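FrnE protein (Deinococcus radiodurans, PDB 5XWH) probably acts as a thiol-disulfide oxidoreductase of the DsbA-like, thioredoxin-fold FrnE family. Local coordinates at residues W17-C22 against S51-P56. Numbering follows the deposited sequence.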
loop_
_atom_site.group_PDB
_atom_site.type_symbol
_atom_site.label_atom_id
_atom_site.label_comp_id
_atom_site.label_asym_id
_atom_site.label_seq_id
_atom_site.Cartn_x
_atom_site.Cartn_y
_atom_site.Cartn_z
ATOM N N TRP A 17 -4.375 2.196 2.078
ATOM C CA TRP A 17 -3.280 2.865 2.780
ATOM C C TRP A 17 -2.197 1.848 3.064
ATOM O O TRP A 17 -2.476 0.687 3.423
ATOM C CB TRP A 17 -3.760 3.531 4.064
ATOM C CG TRP A 17 -4.338 4.892 3.826
ATOM C CD1 TRP A 17 -3.701 6.094 3.969
ATOM C CD2 TRP A 17 -5.665 5.191 3.391
ATOM N NE1 TRP A 17 -4.551 7.122 3.657
ATOM C CE2 TRP A 17 -5.764 6.596 3.295
ATOM C CE3 TRP A 17 -6.782 4.409 3.072
ATOM C CZ2 TRP A 17 -6.935 7.233 2.893
ATOM C CZ3 TRP A 17 -7.944 5.046 2.674
ATOM C CH2 TRP A 17 -8.012 6.444 2.592
ATOM N N SER A 18 -0.956 2.274 2.867
ATOM C CA SER A 18 0.160 1.352 2.942
ATOM C C SER A 18 1.486 2.083 3.198
ATOM O O SER A 18 1.656 3.234 2.778
ATOM C CB SER A 18 0.241 0.560 1.643
ATOM O OG SER A 18 1.401 -0.239 1.607
ATOM N N ASP A 19 2.414 1.420 3.890
ATOM C CA ASP A 19 3.793 1.937 3.994
ATOM C C ASP A 19 4.754 0.998 3.296
ATOM O O ASP A 19 4.606 -0.229 3.354
ATOM C CB ASP A 19 4.236 2.115 5.444
ATOM C CG ASP A 19 5.414 3.092 5.586
ATOM O OD1 ASP A 19 5.973 3.530 4.545
ATOM O OD2 ASP A 19 5.755 3.424 6.740
ATOM N N ILE A 20 5.748 1.577 2.636
ATOM C CA ILE A 20 6.793 0.780 2.007
ATOM C C ILE A 20 7.528 -0.047 3.062
ATOM O O ILE A 20 7.988 -1.156 2.780
ATOM C CB ILE A 20 7.758 1.700 1.221
ATOM C CG1 ILE A 20 7.031 2.219 -0.021
ATOM C CG2 ILE A 20 9.055 0.980 0.837
ATOM C CD1 ILE A 20 7.172 3.677 -0.250
ATOM N N ALA A 21 7.590 0.474 4.293
ATOM C CA ALA A 21 8.363 -0.167 5.365
ATOM C C ALA A 21 7.625 -1.307 6.073
ATOM O O ALA A 21 8.165 -1.905 7.005
ATOM C CB ALA A 21 8.798 0.891 6.410
ATOM N N CYS A 22 6.397 -1.601 5.655
ATOM C CA CYS A 22 5.594 -2.615 6.331
ATOM C C CYS A 22 5.515 -3.897 5.514
ATOM O O CYS A 22 4.982 -3.898 4.402
ATOM C CB CYS A 22 4.186 -2.104 6.606
ATOM S SG CYS A 22 3.124 -3.352 7.377
ATOM N N SER A 51 -0.644 7.101 0.823
ATOM C CA SER A 51 0.549 7.090 1.659
ATOM C C SER A 51 0.209 6.882 3.125
ATOM O O SER A 51 -0.744 7.465 3.641
ATOM C CB SER A 51 1.321 8.408 1.520
ATOM O OG SER A 51 1.562 8.753 0.169
ATOM N N PHE A 52 1.022 6.079 3.799
ATOM C CA PHE A 52 0.970 5.942 5.246
ATOM C C PHE A 52 2.398 5.717 5.737
ATOM O O PHE A 52 3.155 4.975 5.118
ATOM C CB PHE A 52 0.056 4.787 5.649
ATOM C CG PHE A 52 -0.228 4.701 7.128
ATOM C CD1 PHE A 52 0.691 4.128 7.995
ATOM C CD2 PHE A 52 -1.445 5.133 7.639
ATOM C CE1 PHE A 52 0.421 4.015 9.338
ATOM C CE2 PHE A 52 -1.723 5.025 8.988
ATOM C CZ PHE A 52 -0.783 4.474 9.844
ATOM N N GLU A 53 2.767 6.371 6.829
ATOM C CA GLU A 53 4.082 6.180 7.425
ATOM C C GLU A 53 3.926 5.600 8.816
ATOM O O GLU A 53 3.225 6.170 9.658
ATOM C CB GLU A 53 4.874 7.493 7.474
ATOM C CG GLU A 53 5.609 7.809 6.186
ATOM C CD GLU A 53 6.292 9.171 6.208
ATOM O OE1 GLU A 53 7.484 9.262 6.604
ATOM O OE2 GLU A 53 5.629 10.157 5.833
ATOM N N LEU A 54 4.575 4.460 9.051
ATOM C CA LEU A 54 4.569 3.857 10.375
ATOM C C LEU A 54 5.218 4.799 11.376
ATOM O O LEU A 54 4.820 4.852 12.533
ATOM C CB LEU A 54 5.288 2.516 10.373
ATOM C CG LEU A 54 4.647 1.424 9.503
ATOM C CD1 LEU A 54 5.521 0.192 9.495
ATOM C CD2 LEU A 54 3.238 1.088 9.984
ATOM N N ASP A 55 6.221 5.541 10.919
ATOM C CA ASP A 55 6.917 6.493 11.770
ATOM C C ASP A 55 7.348 7.689 10.937
ATOM O O ASP A 55 8.447 7.707 10.373
ATOM C CB ASP A 55 8.120 5.829 12.441
ATOM C CG ASP A 55 8.851 6.750 13.404
ATOM O OD1 ASP A 55 8.289 7.792 13.835
ATOM O OD2 ASP A 55 10.006 6.412 13.737
ATOM N N PRO A 56 6.470 8.696 10.855
ATOM C CA PRO A 56 6.698 9.927 10.090
ATOM C C PRO A 56 7.947 10.681 10.556
ATOM O O PRO A 56 8.555 11.388 9.764
ATOM C CB PRO A 56 5.432 10.748 10.359
ATOM C CG PRO A 56 4.408 9.746 10.815
ATOM C CD PRO A 56 5.187 8.727 11.578
HETATM O O HOH W 1 7.547 4.766 8.324
#
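The carboxylate of D19 reaches across to the backbone of 51-56, where L54 N donates to its OD2 in a nearly straight bond of 2.8 Å. The N-H arrives on the anti side of that oxygen, 32° out of the carboxylate plane. With CG anti to the backbone N (chi1 -159°), the group is carried over F52 O, which lies 3.0 Å from D19 CG. Water 1 donates to the same OD2 and accepts from D55 N, extending the grip by one residue. The other oxygen, OD1, is hydrogen-bonded to H113 NE2 and T109 OG1, outside the two segments, and receives a weak bond from A21 N, so both ends of the carboxylate are held. With an alanine in place of D19, L54 N would probably lose its acceptor, the water its link between the segments, and H113 and T109 this shared partner. In this DsbA-like thioredoxin fold, D19 to C22 form a type I turn leading from strand 12-18 to helix 23-38; C22, just before the helix, has been seen disulfide-bonded to C25 or to C244 in structures of this protein. Parallel pairing with strand 45-51 ends at S18 and S51, where F52 N bonds weakly to S18 O. At the turn's last residue, L54 lays CD1 against C22 CB at 3.9 Å. At the opposite end the W17 indole turns its edge to S51 O, 3.3 Å from CD1, while NE1 bonds to D179 O.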